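Local coordinates for protein methylocystis parvus OBBP MbnE (Methylocystis parvus OBBP, PDB 5ICQ) that probably binds methanobactin, a copper-chelating peptide, in the periplasm, as a solute-binding protein of family 5, at residues A[290-294]-A[576-580]; A[323-327]-A[458-462]. All blocks are in the same frame, centred on the assembly; numbering follows the deposited sequence.

From the N terminus, the chain first reaches 290-294, the N-cap and first turn of a short helix that follows strand 285-288. It then runs through strand 308-313 to 323-327, the first half of contact 2. About 130 residues later, helix 453-467 packs against that strand and closes the inner loop. The chain later pairs strand 567-572 with strand 322-326, and 576-580 then closes the outer loop of contact 1. Contact 2 is thus nested inside contact 1. Contact 1 joins helix 291-296 to the middle strand of a three-stranded antiparallel sheet. Contact 2 fixes a helix to a larger mixed sheet. Their centres lie about 26 Å apart and they do not touch.

Contact 1. Residues A[290-294]-A[576-580]; sequences STTRW and QWIAH. With SO4 (sulfate ion), chain E.
W294 and W577 lie face to face in an offset stack. Their five-membered rings have centroids 3.9 Å apart and planes at 6°. The closest pair is W294 CE2 and W577 CG, at 3.5 Å. The rings are displaced, and W577 CB sits over the six-membered ring of W294, 3.3 Å from its centroid. This is a CH-pi contact, almost on the ring normal. CG of W294 is turned anti to its backbone N (chi1 -167°), which carries the indole from the helix toward the strand. At its edge, W294 CH2 meets I578 O at 3.7 Å. T291 CG2 meets the far edge of W577, 3.9 Å from CH2. With an alanine at W294, W577 is likely to lose its stacking partner and its CB the ring it packs on, opening a gap between helix and strand.

S290 caps the helix: its OG accepts from R293 N at 3.0 Å. R293 binds a sulfate ion, probably from the crystallisation liquor. Its NH1 donates to sulfate O3 at 2.8 Å. NH2 makes weak bonds to sulfate O3 and O4, and a salt bridge to E288. R310 makes a cation-pi contact with W294. Strand 576-581 runs between strands 285-288 and 308-313, antiparallel to both, and helix 291-296 directly follows the first of them.

Contact 2. Residues A[323-327]-A[458-462]; sequences GFVFN and LALAY
A helix packed on a beta-sheet makes this contact, within a fold of the family 5 solute-binding proteins. Strand 322-326 belongs to a mixed sheet, and helix 453-467 lies against it. The short axes of 323-326 and 458-462 approach to 11.2 Å at an angle of 67°, so the helix runs across the strand direction. Large side chains fill the space between the two backbones.

F324 carries most of the contact. Its side chain points from the strand toward the helix. The side chains of F324 and Y462 run past each other from opposite ends, one from the strand and one from the helix. Y462 CD2 lies over one face of F324, nearer the ring's margin than its centre, with CD2 to F324 CE2 at 3.7 Å. The ring planes are 33° apart and the centroids 4.8 Å, so the pair is oblique. With chi1 at -166°, Y462 extends opposite its backbone N and lays its ring against F324.

The outer end of F324 meets the helix backbone. Its CZ lies 3.8 Å from L458 O, which sits near the ring plane at the edge. This carbonyl already accepts the helical bond from Y462 N. A459 adds its methyl group, with CB 4.2 Å from F324 CE1. L458 CB lies at a similar distance from F324 CZ. F326 comes close to Y462 only through its ring end, with CZ 4.4 Å from Y462 OH. That hydroxyl is hydrogen-bonded to F342 O.

Strand 322-326 pairs antiparallel with strands 494-498 and 567-572. M494 and V568 on these strands touch F324, F326 and Y462. I448 on strand 442-450 meets A459 and Y462, so the helix also rests on this further part of the sheet.

Contact 1. Residues A[290-294]-A[576-580]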
loop_
_atom_site.group_PDB
_atom_site.type_symbol
_atom_site.label_atom_id
_atom_site.label_comp_id
_atom_site.label_asym_id
_atom_site.label_seq_id
_atom_site.Cartn_x
_atom_site.Cartn_y
_atom_site.Cartn_z
ATOM N N SER A 290 9.612 -15.449 -0.044
ATOM C CA SER A 290 9.586 -16.753 -0.705
ATOM C C SER A 290 9.120 -17.807 0.291
ATOM O O SER A 290 9.773 -18.010 1.319
ATOM C CB SER A 290 10.974 -17.114 -1.242
ATOM O OG SER A 290 11.087 -18.516 -1.430
ATOM N N THR A 291 7.994 -18.470 -0.003
ATOM C CA THR A 291 7.530 -19.540 0.880
ATOM C C THR A 291 8.523 -20.694 0.924
ATOM O O THR A 291 8.702 -21.324 1.972
ATOM C CB THR A 291 6.151 -20.053 0.453
ATOM O OG1 THR A 291 6.157 -20.382 -0.941
ATOM C CG2 THR A 291 5.095 -19.005 0.717
ATOM N N THR A 292 9.175 -20.994 -0.205
ATOM C CA THR A 292 10.161 -22.076 -0.218
ATOM C C THR A 292 11.330 -21.764 0.707
ATOM O O THR A 292 11.772 -22.620 1.484
ATOM C CB THR A 292 10.663 -22.321 -1.644
ATOM O OG1 THR A 292 9.546 -22.572 -2.509
ATOM C CG2 THR A 292 11.599 -23.525 -1.684
ATOM N N ARG A 293 11.857 -20.538 0.627
ATOM C CA ARG A 293 13.012 -20.188 1.442
ATOM C C ARG A 293 12.629 -20.107 2.912
ATOM O O ARG A 293 13.346 -20.624 3.775
ATOM C CB ARG A 293 13.605 -18.864 0.960
ATOM C CG ARG A 293 15.068 -18.671 1.266
ATOM C CD ARG A 293 15.680 -17.793 0.185
ATOM N NE ARG A 293 14.827 -16.651 -0.089
ATOM C CZ ARG A 293 14.834 -15.969 -1.227
ATOM N NH1 ARG A 293 15.660 -16.317 -2.208
ATOM N NH2 ARG A 293 14.005 -14.948 -1.382
ATOM N N TRP A 294 11.493 -19.473 3.211
ATOM C CA TRP A 294 11.014 -19.428 4.590
ATOM C C TRP A 294 10.832 -20.832 5.134
ATOM O O TRP A 294 11.209 -21.117 6.277
ATOM C CB TRP A 294 9.701 -18.640 4.656
ATOM C CG TRP A 294 9.235 -18.250 6.047
ATOM C CD1 TRP A 294 8.075 -18.637 6.655
ATOM C CD2 TRP A 294 9.909 -17.382 6.982
ATOM N NE1 TRP A 294 7.982 -18.064 7.910
ATOM C CE2 TRP A 294 9.092 -17.288 8.130
ATOM C CE3 TRP A 294 11.116 -16.669 6.952
ATOM C CZ2 TRP A 294 9.445 -16.513 9.244
ATOM C CZ3 TRP A 294 11.465 -15.894 8.053
ATOM C CH2 TRP A 294 10.628 -15.825 9.187
ATOM N N GLN A 576 4.368 -10.780 8.744
ATOM C CA GLN A 576 5.580 -10.421 8.025
ATOM C C GLN A 576 6.739 -11.289 8.502
ATOM O O GLN A 576 6.965 -11.422 9.709
ATOM C CB GLN A 576 5.898 -8.940 8.233
ATOM C CG GLN A 576 7.074 -8.467 7.385
ATOM C CD GLN A 576 7.269 -6.965 7.444
ATOM O OE1 GLN A 576 6.308 -6.204 7.604
ATOM N NE2 GLN A 576 8.514 -6.530 7.323
ATOM N N TRP A 577 7.456 -11.897 7.558
ATOM C CA TRP A 577 8.564 -12.801 7.853
ATOM C C TRP A 577 9.867 -12.019 7.722
ATOM O O TRP A 577 10.168 -11.489 6.644
ATOM C CB TRP A 577 8.557 -14.000 6.896
ATOM C CG TRP A 577 7.216 -14.684 6.819
ATOM C CD1 TRP A 577 6.261 -14.738 7.805
ATOM C CD2 TRP A 577 6.673 -15.388 5.696
ATOM N NE1 TRP A 577 5.162 -15.440 7.361
ATOM C CE2 TRP A 577 5.384 -15.838 6.066
ATOM C CE3 TRP A 577 7.149 -15.679 4.411
ATOM C CZ2 TRP A 577 4.575 -16.579 5.205
ATOM C CZ3 TRP A 577 6.339 -16.410 3.551
ATOM C CH2 TRP A 577 5.064 -16.849 3.954
ATOM N N ILE A 578 10.621 -11.911 8.820
ATOM C CA ILE A 578 11.873 -11.162 8.806
ATOM C C ILE A 578 12.993 -11.996 9.417
ATOM O O ILE A 578 12.764 -12.974 10.133
ATOM C CB ILE A 578 11.760 -9.805 9.540
ATOM C CG1 ILE A 578 11.692 -10.018 11.051
ATOM C CG2 ILE A 578 10.531 -9.017 9.055
ATOM C CD1 ILE A 578 11.807 -8.704 11.864
ATOM N N ALA A 579 14.226 -11.596 9.118
ATOM C CA ALA A 579 15.398 -12.158 9.769
ATOM C C ALA A 579 16.415 -11.045 9.938
ATOM O O ALA A 579 16.440 -10.095 9.151
ATOM C CB ALA A 579 16.012 -13.321 8.979
ATOM N N HIS A 580 17.250 -11.161 10.970
ATOM C CA HIS A 580 18.162 -10.068 11.264
ATOM C C HIS A 580 19.318 -10.555 12.125
ATOM O O HIS A 580 19.203 -11.547 12.851
ATOM C CB HIS A 580 17.433 -8.924 11.976
ATOM C CG HIS A 580 16.784 -9.340 13.254
ATOM N ND1 HIS A 580 17.460 -9.370 14.456
ATOM C CD2 HIS A 580 15.521 -9.754 13.522
ATOM C CE1 HIS A 580 16.644 -9.784 15.408
ATOM N NE2 HIS A 580 15.462 -10.026 14.869
HETATM S S SO4 E . 13.268 -14.570 -4.985
HETATM O O1 SO4 E . 13.713 -13.249 -5.415
HETATM O O2 SO4 E . 12.654 -15.269 -6.110
HETATM O O3 SO4 E . 14.407 -15.346 -4.502
HETATM O O4 SO4 E . 12.289 -14.410 -3.914
#

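Contact 2. Residues A[323-327]-A[458-462]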
loop_
_atom_site.group_PDB
_atom_site.type_symbol
_atom_site.label_atom_id
_atom_site.label_comp_id
_atom_site.label_asym_id
_atom_site.label_seq_id
_atom_site.Cartn_x
_atom_site.Cartn_y
_atom_site.Cartn_z
ATOM N N GLY A 323 -6.365 -10.961 -6.673
ATOM C CA GLY A 323 -7.360 -11.938 -7.093
ATOM C C GLY A 323 -7.404 -12.102 -8.592
ATOM O O GLY A 323 -6.833 -11.306 -9.345
ATOM N N PHE A 324 -8.100 -13.162 -9.021
ATOM C CA PHE A 324 -8.492 -13.288 -10.419
ATOM C C PHE A 324 -9.576 -12.264 -10.720
ATOM O O PHE A 324 -10.648 -12.303 -10.112
ATOM C CB PHE A 324 -9.031 -14.693 -10.724
ATOM C CG PHE A 324 -7.998 -15.788 -10.685
ATOM C CD1 PHE A 324 -7.065 -15.925 -11.713
ATOM C CD2 PHE A 324 -8.001 -16.715 -9.653
ATOM C CE1 PHE A 324 -6.116 -16.953 -11.688
ATOM C CE2 PHE A 324 -7.077 -17.756 -9.632
ATOM C CZ PHE A 324 -6.130 -17.871 -10.660
ATOM N N VAL A 325 -9.328 -11.375 -11.676
ATOM C CA VAL A 325 -10.262 -10.303 -12.000
ATOM C C VAL A 325 -11.079 -10.702 -13.218
ATOM O O VAL A 325 -10.507 -11.051 -14.256
ATOM C CB VAL A 325 -9.519 -8.986 -12.278
ATOM C CG1 VAL A 325 -10.521 -7.932 -12.718
ATOM C CG2 VAL A 325 -8.769 -8.515 -11.034
ATOM N N PHE A 326 -12.409 -10.606 -13.111
ATOM C CA PHE A 326 -13.288 -10.780 -14.266
ATOM C C PHE A 326 -13.372 -9.490 -15.073
ATOM O O PHE A 326 -13.552 -8.405 -14.515
ATOM C CB PHE A 326 -14.715 -11.153 -13.825
ATOM C CG PHE A 326 -14.832 -12.475 -13.105
ATOM C CD1 PHE A 326 -15.041 -13.654 -13.812
ATOM C CD2 PHE A 326 -14.824 -12.523 -11.715
ATOM C CE1 PHE A 326 -15.203 -14.869 -13.137
ATOM C CE2 PHE A 326 -14.967 -13.710 -11.038
ATOM C CZ PHE A 326 -15.167 -14.894 -11.747
ATOM N N ASN A 327 -13.283 -9.602 -16.396
ATOM C CA ASN A 327 -13.520 -8.417 -17.215
ATOM C C ASN A 327 -15.020 -8.306 -17.438
ATOM O O ASN A 327 -15.575 -8.892 -18.375
ATOM C CB ASN A 327 -12.763 -8.477 -18.538
ATOM C CG ASN A 327 -12.945 -7.197 -19.350
ATOM O OD1 ASN A 327 -13.738 -6.331 -18.973
ATOM N ND2 ASN A 327 -12.204 -7.064 -20.449
ATOM N N LEU A 458 -0.984 -20.948 -10.758
ATOM C CA LEU A 458 -2.267 -20.658 -10.120
ATOM C C LEU A 458 -3.409 -20.758 -11.124
ATOM O O LEU A 458 -4.473 -21.313 -10.824
ATOM C CB LEU A 458 -2.241 -19.259 -9.502
ATOM C CG LEU A 458 -1.344 -19.003 -8.295
ATOM C CD1 LEU A 458 -1.440 -17.530 -7.855
ATOM C CD2 LEU A 458 -1.768 -19.926 -7.158
ATOM N N ALA A 459 -3.212 -20.205 -12.318
ATOM C CA ALA A 459 -4.284 -20.194 -13.306
ATOM C C ALA A 459 -4.556 -21.592 -13.845
ATOM O O ALA A 459 -5.712 -21.942 -14.130
ATOM C CB ALA A 459 -3.930 -19.228 -14.443
ATOM N N LEU A 460 -3.503 -22.405 -13.998
ATOM C CA LEU A 460 -3.680 -23.776 -14.470
ATOM C C LEU A 460 -4.440 -24.613 -13.451
ATOM O O LEU A 460 -5.229 -25.491 -13.820
ATOM C CB LEU A 460 -2.313 -24.406 -14.771
ATOM C CG LEU A 460 -1.609 -23.873 -16.026
ATOM C CD1 LEU A 460 -0.139 -24.320 -16.081
ATOM C CD2 LEU A 460 -2.358 -24.360 -17.290
ATOM N N ALA A 461 -4.191 -24.382 -12.162
ATOM C CA ALA A 461 -4.970 -25.082 -11.143
ATOM C C ALA A 461 -6.440 -24.701 -11.240
ATOM O O ALA A 461 -7.328 -25.565 -11.215
ATOM C CB ALA A 461 -4.411 -24.766 -9.751
ATOM N N TYR A 462 -6.711 -23.401 -11.357
ATOM C CA TYR A 462 -8.080 -22.924 -11.505
ATOM C C TYR A 462 -8.720 -23.486 -12.765
ATOM O O TYR A 462 -9.882 -23.913 -12.743
ATOM C CB TYR A 462 -8.072 -21.393 -11.523
ATOM C CG TYR A 462 -9.421 -20.701 -11.350
ATOM C CD1 TYR A 462 -10.501 -21.343 -10.749
ATOM C CD2 TYR A 462 -9.587 -19.375 -11.768
ATOM C CE1 TYR A 462 -11.729 -20.681 -10.574
ATOM C CE2 TYR A 462 -10.788 -18.712 -11.595
ATOM C CZ TYR A 462 -11.857 -19.371 -11.007
ATOM O OH TYR A 462 -13.053 -18.704 -10.858
#